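Local coordinates for sesquisabinene B synthase 2 (Santalum album, PDB 6A2A), which probably converts farnesyl diphosphate into the sesquiterpene sesquisabinene B, as a magnesium- or manganese-dependent plant terpene synthase, at residues Y391-E394 and A395-H399; Y409-N412 and A413-S416; I315-V318 and Y319-G323. One frame throughout, in Å; residues are numbered along the deposited sequence.

Interaction 1 (Y391-E394 and A395-H399)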
loop_
_atom_site.group_PDB
_atom_site.type_symbol
_atom_site.label_atom_id
_atom_site.label_comp_id
_atom_site.label_asym_id
_atom_site.label_seq_id
_atom_site.Cartn_x
_atom_site.Cartn_y
_atom_site.Cartn_z
ATOM N N TYR A 391 16.491 -21.071 11.965
ATOM C CA TYR A 391 16.030 -20.705 13.305
ATOM C C TYR A 391 15.739 -21.978 14.105
ATOM O O TYR A 391 16.044 -22.067 15.285
ATOM C CB TYR A 391 14.729 -19.924 13.234
ATOM C CG TYR A 391 14.841 -18.483 12.812
ATOM C CD1 TYR A 391 16.050 -17.873 12.508
ATOM C CD2 TYR A 391 13.700 -17.740 12.636
ATOM C CE1 TYR A 391 16.115 -16.539 12.149
ATOM C CE2 TYR A 391 13.751 -16.407 12.270
ATOM C CZ TYR A 391 14.955 -15.804 11.997
ATOM O OH TYR A 391 14.985 -14.497 11.604
ATOM N N THR A 392 15.129 -22.907 13.412
ATOM C CA THR A 392 14.780 -24.176 14.065
ATOM C C THR A 392 16.034 -24.937 14.558
ATOM O O THR A 392 16.054 -25.444 15.690
ATOM C CB THR A 392 13.886 -25.009 13.153
ATOM O OG1 THR A 392 12.724 -24.207 12.873
ATOM C CG2 THR A 392 13.493 -26.302 13.848
ATOM N N LYS A 393 17.074 -24.984 13.738
ATOM C CA LYS A 393 18.346 -25.615 14.118
ATOM C C LYS A 393 18.933 -24.953 15.356
ATOM O O LYS A 393 19.368 -25.649 16.280
ATOM C CB LYS A 393 19.262 -25.623 12.896
ATOM C CG LYS A 393 20.606 -26.310 13.094
ATOM C CD LYS A 393 21.355 -26.502 11.786
ATOM C CE LYS A 393 21.546 -27.948 11.412
ATOM N NZ LYS A 393 21.930 -28.089 9.986
ATOM N N GLU A 394 19.015 -23.620 15.387
ATOM C CA GLU A 394 19.513 -22.922 16.519
ATOM C C GLU A 394 18.680 -23.292 17.762
ATOM O O GLU A 394 19.270 -23.503 18.836
ATOM C CB GLU A 394 19.486 -21.398 16.313
ATOM C CG GLU A 394 20.624 -20.946 15.421
ATOM C CD GLU A 394 20.707 -19.459 15.110
ATOM O OE1 GLU A 394 19.744 -18.728 15.433
ATOM O OE2 GLU A 394 21.714 -19.044 14.499
ATOM N N ALA A 395 17.353 -23.338 17.630
ATOM C CA ALA A 395 16.447 -23.630 18.782
ATOM C C ALA A 395 16.710 -25.042 19.299
ATOM O O ALA A 395 16.703 -25.256 20.518
ATOM C CB ALA A 395 14.981 -23.477 18.387
ATOM N N LYS A 396 16.916 -25.979 18.388
ATOM C CA LYS A 396 17.232 -27.385 18.765
ATOM C C LYS A 396 18.528 -27.428 19.589
ATOM O O LYS A 396 18.574 -27.931 20.730
ATOM C CB LYS A 396 17.276 -28.228 17.496
ATOM C CG LYS A 396 17.526 -29.709 17.738
ATOM C CD LYS A 396 17.224 -30.554 16.539
ATOM C CE LYS A 396 18.337 -30.512 15.515
ATOM N NZ LYS A 396 19.484 -31.371 15.899
ATOM N N TRP A 397 19.575 -26.791 19.082
ATOM C CA TRP A 397 20.819 -26.672 19.870
ATOM C C TRP A 397 20.603 -26.060 21.264
ATOM O O TRP A 397 21.182 -26.554 22.258
ATOM C CB TRP A 397 21.841 -25.876 19.071
ATOM C CG TRP A 397 22.289 -26.540 17.804
ATOM C CD1 TRP A 397 22.268 -27.867 17.485
ATOM C CD2 TRP A 397 23.012 -25.894 16.735
ATOM N NE1 TRP A 397 22.850 -28.071 16.258
ATOM C CE2 TRP A 397 23.343 -26.880 15.787
ATOM C CE3 TRP A 397 23.394 -24.582 16.499
ATOM C CZ2 TRP A 397 24.047 -26.592 14.621
ATOM C CZ3 TRP A 397 24.027 -24.278 15.320
ATOM C CH2 TRP A 397 24.367 -25.268 14.402
ATOM N N PHE A 398 19.850 -24.972 21.361
ATOM C CA PHE A 398 19.652 -24.234 22.586
ATOM C C PHE A 398 18.939 -25.131 23.610
ATOM O O PHE A 398 19.347 -25.147 24.777
ATOM C CB PHE A 398 18.816 -22.975 22.317
ATOM C CG PHE A 398 18.325 -22.187 23.516
ATOM C CD1 PHE A 398 19.210 -21.533 24.359
ATOM C CD2 PHE A 398 16.970 -22.011 23.739
ATOM C CE1 PHE A 398 18.753 -20.755 25.413
ATOM C CE2 PHE A 398 16.509 -21.264 24.821
ATOM C CZ PHE A 398 17.402 -20.628 25.648
ATOM N N HIS A 399 17.900 -25.840 23.144
ATOM C CA HIS A 399 17.064 -26.715 24.005
ATOM C C HIS A 399 17.777 -28.030 24.359
ATOM O O HIS A 399 17.480 -28.563 25.429
ATOM C CB HIS A 399 15.711 -27.049 23.364
ATOM C CG HIS A 399 14.799 -25.876 23.248
ATOM N ND1 HIS A 399 14.467 -25.079 24.347
ATOM C CD2 HIS A 399 14.132 -25.372 22.177
ATOM C CE1 HIS A 399 13.665 -24.112 23.934
ATOM N NE2 HIS A 399 13.438 -24.275 22.614
#
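Lys393 lays the first part of its aliphatic chain over a face of the Trp397 indole one helical turn further on, the two side chains crossing obliquely. Lys393 CG sits 4.0 Å from the centroid of the six-membered ring of Trp397, 22° off the ring normal, in a CH-pi contact. Lys393 CD passes beyond the rim, 3.9 Å from Trp397 CZ2. The indole is brought beneath this chain because Trp397 CG stands beside its own backbone N (chi1 -65°), turning the ring back toward the preceding turn. The carbonyl of Lys393 shares the same face, but at the pyrrole end, its O 3.4 Å from Trp397 CG. This oxygen also accepts the almost straight bond from Trp397 N (3.0 Å, N-H...O angle 178°), one of four successive i to i+4 bonds that join residues 391-394 to 395-398 within helix 377-400. His402 and Pro404 also pack on the indole.

Glu394 and Tyr391 direct their side chains to neighbouring helices. From CG outward the Glu394 chain is extended, carrying its carboxylate clear of its own turn, where OE2 is hydrogen-bonded to Ser416 OG of helix 406-416. The Tyr391 ring meets that of Tyr319 edge-to-face, and its hydroxyl lies against Asp316 CB of helix 299-321.

Glu394 has been seen as a magnesium ligand in this protein, although no magnesium is bound at the site in this chain. The bond from Ser416 thus places a second-shell hydroxyl on one carboxylate oxygen and would limit how far the group can turn. By contrast, the Lys393-Trp397 pair relies on methylene groups and a ring face, so it probably depends little on the position of the lysine ammonium group.

Interaction 2 (Y409-N412 and A413-S416)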
loop_
_atom_site.group_PDB
_atom_site.type_symbol
_atom_site.label_atom_id
_atom_site.label_comp_id
_atom_site.label_asym_id
_atom_site.label_seq_id
_atom_site.Cartn_x
_atom_site.Cartn_y
_atom_site.Cartn_z
ATOM N N TYR A 409 28.425 -23.647 13.820
ATOM C CA TYR A 409 27.556 -22.488 14.139
ATOM C C TYR A 409 27.455 -21.528 12.939
ATOM O O TYR A 409 26.352 -21.192 12.506
ATOM C CB TYR A 409 28.093 -21.790 15.384
ATOM C CG TYR A 409 27.476 -20.435 15.587
ATOM C CD1 TYR A 409 26.215 -20.327 16.110
ATOM C CD2 TYR A 409 28.163 -19.280 15.236
ATOM C CE1 TYR A 409 25.616 -19.089 16.285
ATOM C CE2 TYR A 409 27.611 -18.041 15.467
ATOM C CZ TYR A 409 26.309 -17.954 15.912
ATOM O OH TYR A 409 25.733 -16.741 16.134
ATOM N N LEU A 410 28.568 -21.125 12.337
ATOM C CA LEU A 410 28.512 -20.089 11.288
ATOM C C LEU A 410 27.843 -20.611 10.030
ATOM O O LEU A 410 27.178 -19.852 9.325
ATOM C CB LEU A 410 29.908 -19.553 10.942
ATOM C CG LEU A 410 30.567 -18.679 11.990
ATOM C CD1 LEU A 410 31.966 -18.308 11.545
ATOM C CD2 LEU A 410 29.750 -17.404 12.274
ATOM N N ASP A 411 27.985 -21.913 9.724
ATOM C CA ASP A 411 27.323 -22.400 8.505
ATOM C C ASP A 411 25.809 -22.230 8.589
ATOM O O ASP A 411 25.183 -22.002 7.572
ATOM C CB ASP A 411 27.716 -23.835 8.235
ATOM C CG ASP A 411 29.029 -23.924 7.365
ATOM O OD1 ASP A 411 29.298 -23.038 6.464
ATOM O OD2 ASP A 411 29.803 -24.884 7.634
ATOM N N ASN A 412 25.234 -22.348 9.774
ATOM C CA ASN A 412 23.818 -22.096 9.978
ATOM C C ASN A 412 23.544 -20.606 10.244
ATOM O O ASN A 412 22.524 -20.091 9.768
ATOM C CB ASN A 412 23.284 -22.939 11.115
ATOM C CG ASN A 412 21.796 -22.843 11.277
ATOM O OD1 ASN A 412 21.072 -23.351 10.418
ATOM N ND2 ASN A 412 21.362 -22.262 12.372
ATOM N N ALA A 413 24.402 -19.915 11.001
ATOM C CA ALA A 413 24.106 -18.565 11.457
ATOM C C ALA A 413 24.266 -17.504 10.354
ATOM O O ALA A 413 23.717 -16.389 10.443
ATOM C CB ALA A 413 24.969 -18.279 12.679
ATOM N N LEU A 414 24.991 -17.819 9.296
ATOM C CA LEU A 414 25.061 -16.957 8.138
ATOM C C LEU A 414 23.716 -17.000 7.404
ATOM O O LEU A 414 23.424 -16.056 6.704
ATOM C CB LEU A 414 26.224 -17.323 7.214
ATOM C CG LEU A 414 26.078 -18.634 6.440
ATOM C CD1 LEU A 414 25.293 -18.426 5.185
ATOM C CD2 LEU A 414 27.423 -19.248 6.136
ATOM N N VAL A 415 22.898 -18.025 7.658
ATOM C CA VAL A 415 21.533 -18.068 7.116
ATOM C C VAL A 415 20.601 -17.375 8.113
ATOM O O VAL A 415 19.789 -16.532 7.712
ATOM C CB VAL A 415 21.044 -19.500 6.837
ATOM C CG1 VAL A 415 19.615 -19.484 6.299
ATOM C CG2 VAL A 415 21.965 -20.222 5.902
ATOM N N SER A 416 20.731 -17.660 9.415
ATOM C CA SER A 416 19.794 -17.119 10.378
ATOM C C SER A 416 19.870 -15.593 10.519
ATOM O O SER A 416 18.895 -14.977 10.932
ATOM C CB SER A 416 19.962 -17.779 11.721
ATOM O OG SER A 416 21.202 -17.368 12.304
#
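Tyr409 reaches forward along helix 406-416 to cover the methyl group of Ala413. Its CB starts the side chain in a direction that sets CG opposite the backbone N (chi1 167°), which swings the ring alongside the following turn. At the near side of the ring CD1 is only marginally in contact, whereas CE1 and CE2 flank the methyl about equally, and CZ makes the shortest approach, 3.5 Å from Ala413 CB. The methyl therefore lies over one face but displaced toward the hydroxyl-bearing end, 3.8 Å from the Tyr409 ring centroid and 19° off the normal, a CH-pi contact. At the tip, Tyr409 OH is still 3.9 Å from Ala413 CB and is hydrogen-bonded to Asp461.

This helix belongs to the all-helical metal-binding domain of the class I terpene synthase fold, and here it packs between helices 377-400 and 447-462. Arg457 of the latter takes up the Ala413 carbonyl through NE and makes a weak hydrogen bond to Ser416 OG, whose main partner is Glu394 of helix 377-400. Asn412 ND2 is bound by the Ser390 carbonyl on the other flank.

Leu414 CG lies between its backbone N and carbonyl carbon (chi1 71°), which folds the chain back so that Leu414 CG and CD2 each lie 3.3 Å from Leu410 O. Near the end of the helix, Asn412 O takes two backbone bonds: Ser416 N approaches in the carbonyl plane (3.0 Å), while Val415 N, also at 3.0 Å, comes from well above it.

Interaction 3 (I315-V318 and Y319-G323)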
loop_
_atom_site.group_PDB
_atom_site.type_symbol
_atom_site.label_atom_id
_atom_site.label_comp_id
_atom_site.label_asym_id
_atom_site.label_seq_id
_atom_site.Cartn_x
_atom_site.Cartn_y
_atom_site.Cartn_z
ATOM N N ILE A 315 9.759 -11.890 13.007
ATOM C CA ILE A 315 9.717 -13.318 13.071
ATOM C C ILE A 315 10.853 -13.918 13.910
ATOM O O ILE A 315 10.702 -14.907 14.516
ATOM C CB ILE A 315 9.505 -13.925 11.700
ATOM C CG1 ILE A 315 8.144 -13.449 11.167
ATOM C CG2 ILE A 315 9.592 -15.417 11.747
ATOM C CD1 ILE A 315 7.893 -13.792 9.731
ATOM N N ASP A 316 11.974 -13.238 13.940
ATOM C CA ASP A 316 13.053 -13.603 14.821
ATOM C C ASP A 316 12.485 -13.549 16.255
ATOM O O ASP A 316 12.617 -14.470 16.967
ATOM C CB ASP A 316 14.160 -12.608 14.666
ATOM C CG ASP A 316 15.367 -12.924 15.480
ATOM O OD1 ASP A 316 15.735 -14.045 15.642
ATOM O OD2 ASP A 316 15.990 -11.999 15.909
ATOM N N ASP A 317 11.830 -12.462 16.627
ATOM C CA ASP A 317 11.216 -12.340 17.942
ATOM C C ASP A 317 10.152 -13.429 18.188
ATOM O O ASP A 317 10.050 -13.957 19.243
ATOM C CB ASP A 317 10.632 -10.964 18.176
ATOM C CG ASP A 317 11.679 -9.905 18.352
ATOM O OD1 ASP A 317 12.820 -10.181 18.525
ATOM O OD2 ASP A 317 11.364 -8.767 18.334
ATOM N N VAL A 318 9.378 -13.769 17.172
ATOM C CA VAL A 318 8.384 -14.826 17.309
ATOM C C VAL A 318 9.057 -16.140 17.710
ATOM O O VAL A 318 8.595 -16.831 18.549
ATOM C CB VAL A 318 7.598 -15.052 16.013
ATOM C CG1 VAL A 318 6.803 -16.327 16.076
ATOM C CG2 VAL A 318 6.700 -13.867 15.723
ATOM N N TYR A 319 10.152 -16.454 17.048
ATOM C CA TYR A 319 10.893 -17.654 17.312
ATOM C C TYR A 319 11.689 -17.590 18.605
ATOM O O TYR A 319 11.759 -18.532 19.323
ATOM C CB TYR A 319 11.794 -18.014 16.145
ATOM C CG TYR A 319 11.073 -18.772 15.047
ATOM C CD1 TYR A 319 10.138 -18.154 14.253
ATOM C CD2 TYR A 319 11.343 -20.092 14.793
ATOM C CE1 TYR A 319 9.487 -18.852 13.259
ATOM C CE2 TYR A 319 10.703 -20.789 13.804
ATOM C CZ TYR A 319 9.777 -20.170 13.026
ATOM O OH TYR A 319 9.122 -20.855 12.070
ATOM N N ASP A 320 12.225 -16.440 18.923
ATOM C CA ASP A 320 13.042 -16.328 20.100
ATOM C C ASP A 320 12.336 -16.005 21.396
ATOM O O ASP A 320 12.668 -16.521 22.416
ATOM C CB ASP A 320 14.089 -15.271 19.893
ATOM C CG ASP A 320 15.355 -15.639 20.505
ATOM O OD1 ASP A 320 16.043 -16.432 19.891
ATOM O OD2 ASP A 320 15.662 -15.201 21.600
ATOM N N VAL A 321 11.400 -15.083 21.340
ATOM C CA VAL A 321 10.755 -14.633 22.520
ATOM C C VAL A 321 9.243 -14.667 22.530
ATOM O O VAL A 321 8.640 -13.788 23.048
ATOM C CB VAL A 321 11.243 -13.222 22.905
ATOM C CG1 VAL A 321 12.676 -13.248 23.344
ATOM C CG2 VAL A 321 11.090 -12.258 21.772
ATOM N N TYR A 322 8.648 -15.663 21.917
ATOM C CA TYR A 322 7.190 -15.750 22.024
ATOM C C TYR A 322 6.653 -17.169 21.816
ATOM O O TYR A 322 5.946 -17.689 22.679
ATOM C CB TYR A 322 6.495 -14.805 21.031
ATOM C CG TYR A 322 5.110 -14.445 21.484
ATOM C CD1 TYR A 322 4.928 -13.459 22.454
ATOM C CD2 TYR A 322 3.995 -15.070 20.957
ATOM C CE1 TYR A 322 3.666 -13.143 22.926
ATOM C CE2 TYR A 322 2.728 -14.750 21.410
ATOM C CZ TYR A 322 2.563 -13.778 22.388
ATOM O OH TYR A 322 1.321 -13.436 22.870
ATOM N N GLY A 323 6.917 -17.791 20.677
ATOM C CA GLY A 323 6.369 -19.081 20.295
ATOM C C GLY A 323 6.930 -20.248 21.110
ATOM O O GLY A 323 8.064 -20.186 21.532
#
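Ile315 and Tyr319 lie side by side and point the same way, with Ile315 CG2 3.8 Å from both CD1 and CE1 of the phenol ring. The edge of that ring also faces the Ile315 carbonyl, whose O is 3.3 Å from Tyr319 CD1 and accepts the bond from Tyr319 N. A similar pairing on another side of the helix sets Asp317 CB against Val321 CG2 at 3.8 Å. Because this methyl sits between the backbone N and carbonyl carbon of Val321, it presses back to 3.2 Å from Asp317 O, the acceptor of Val321 N.

Beyond these pairs, the chain leaves regular helical spacing: Gly323 N reaches back five residues to Val318 O (2.9 Å, N-H...O angle 166°). Tyr319 is held by a hydrogen bond from its OH to Thr332 and by edge-to-face packing with Phe331, both on helix 325-337. Tyr322 OH binds Asn349.

The segment carries the DDxxD motif of class I terpene synthases, Asp316-Asp317-Val318-Tyr319-Asp320, and its first and last aspartates have been seen as magnesium ligands in this protein. With no magnesium bound at the site in this chain, Asp316 OD1 and Asp320 OD1 stand 4.9 Å apart. The four-residue spacing brings the two carboxylates to the same side of the helix, where a divalent cation could bridge them and would probably offset any repulsion.

Along the chain the order is interaction 3, then 1, then 2, on helices 299-321, 377-400 and 406-416, all within the metal-binding domain and on the same side of the chain's centre. Interaction 1 is the middle member: its centre is about 12 Å from that of each of the others, and it touches both. Interactions 2 and 3 are about 17 Å apart between centres, with nearest atoms about 6 Å apart. Asp316 and Asp320 on helix 299-321 and Glu394 on helix 377-400, all ligands of the same magnesium, thus converge from separate helices, while Ser416, at the end of helix 406-416, bonds to Glu394 as a second-shell residue at the probable diphosphate-binding end of the active site.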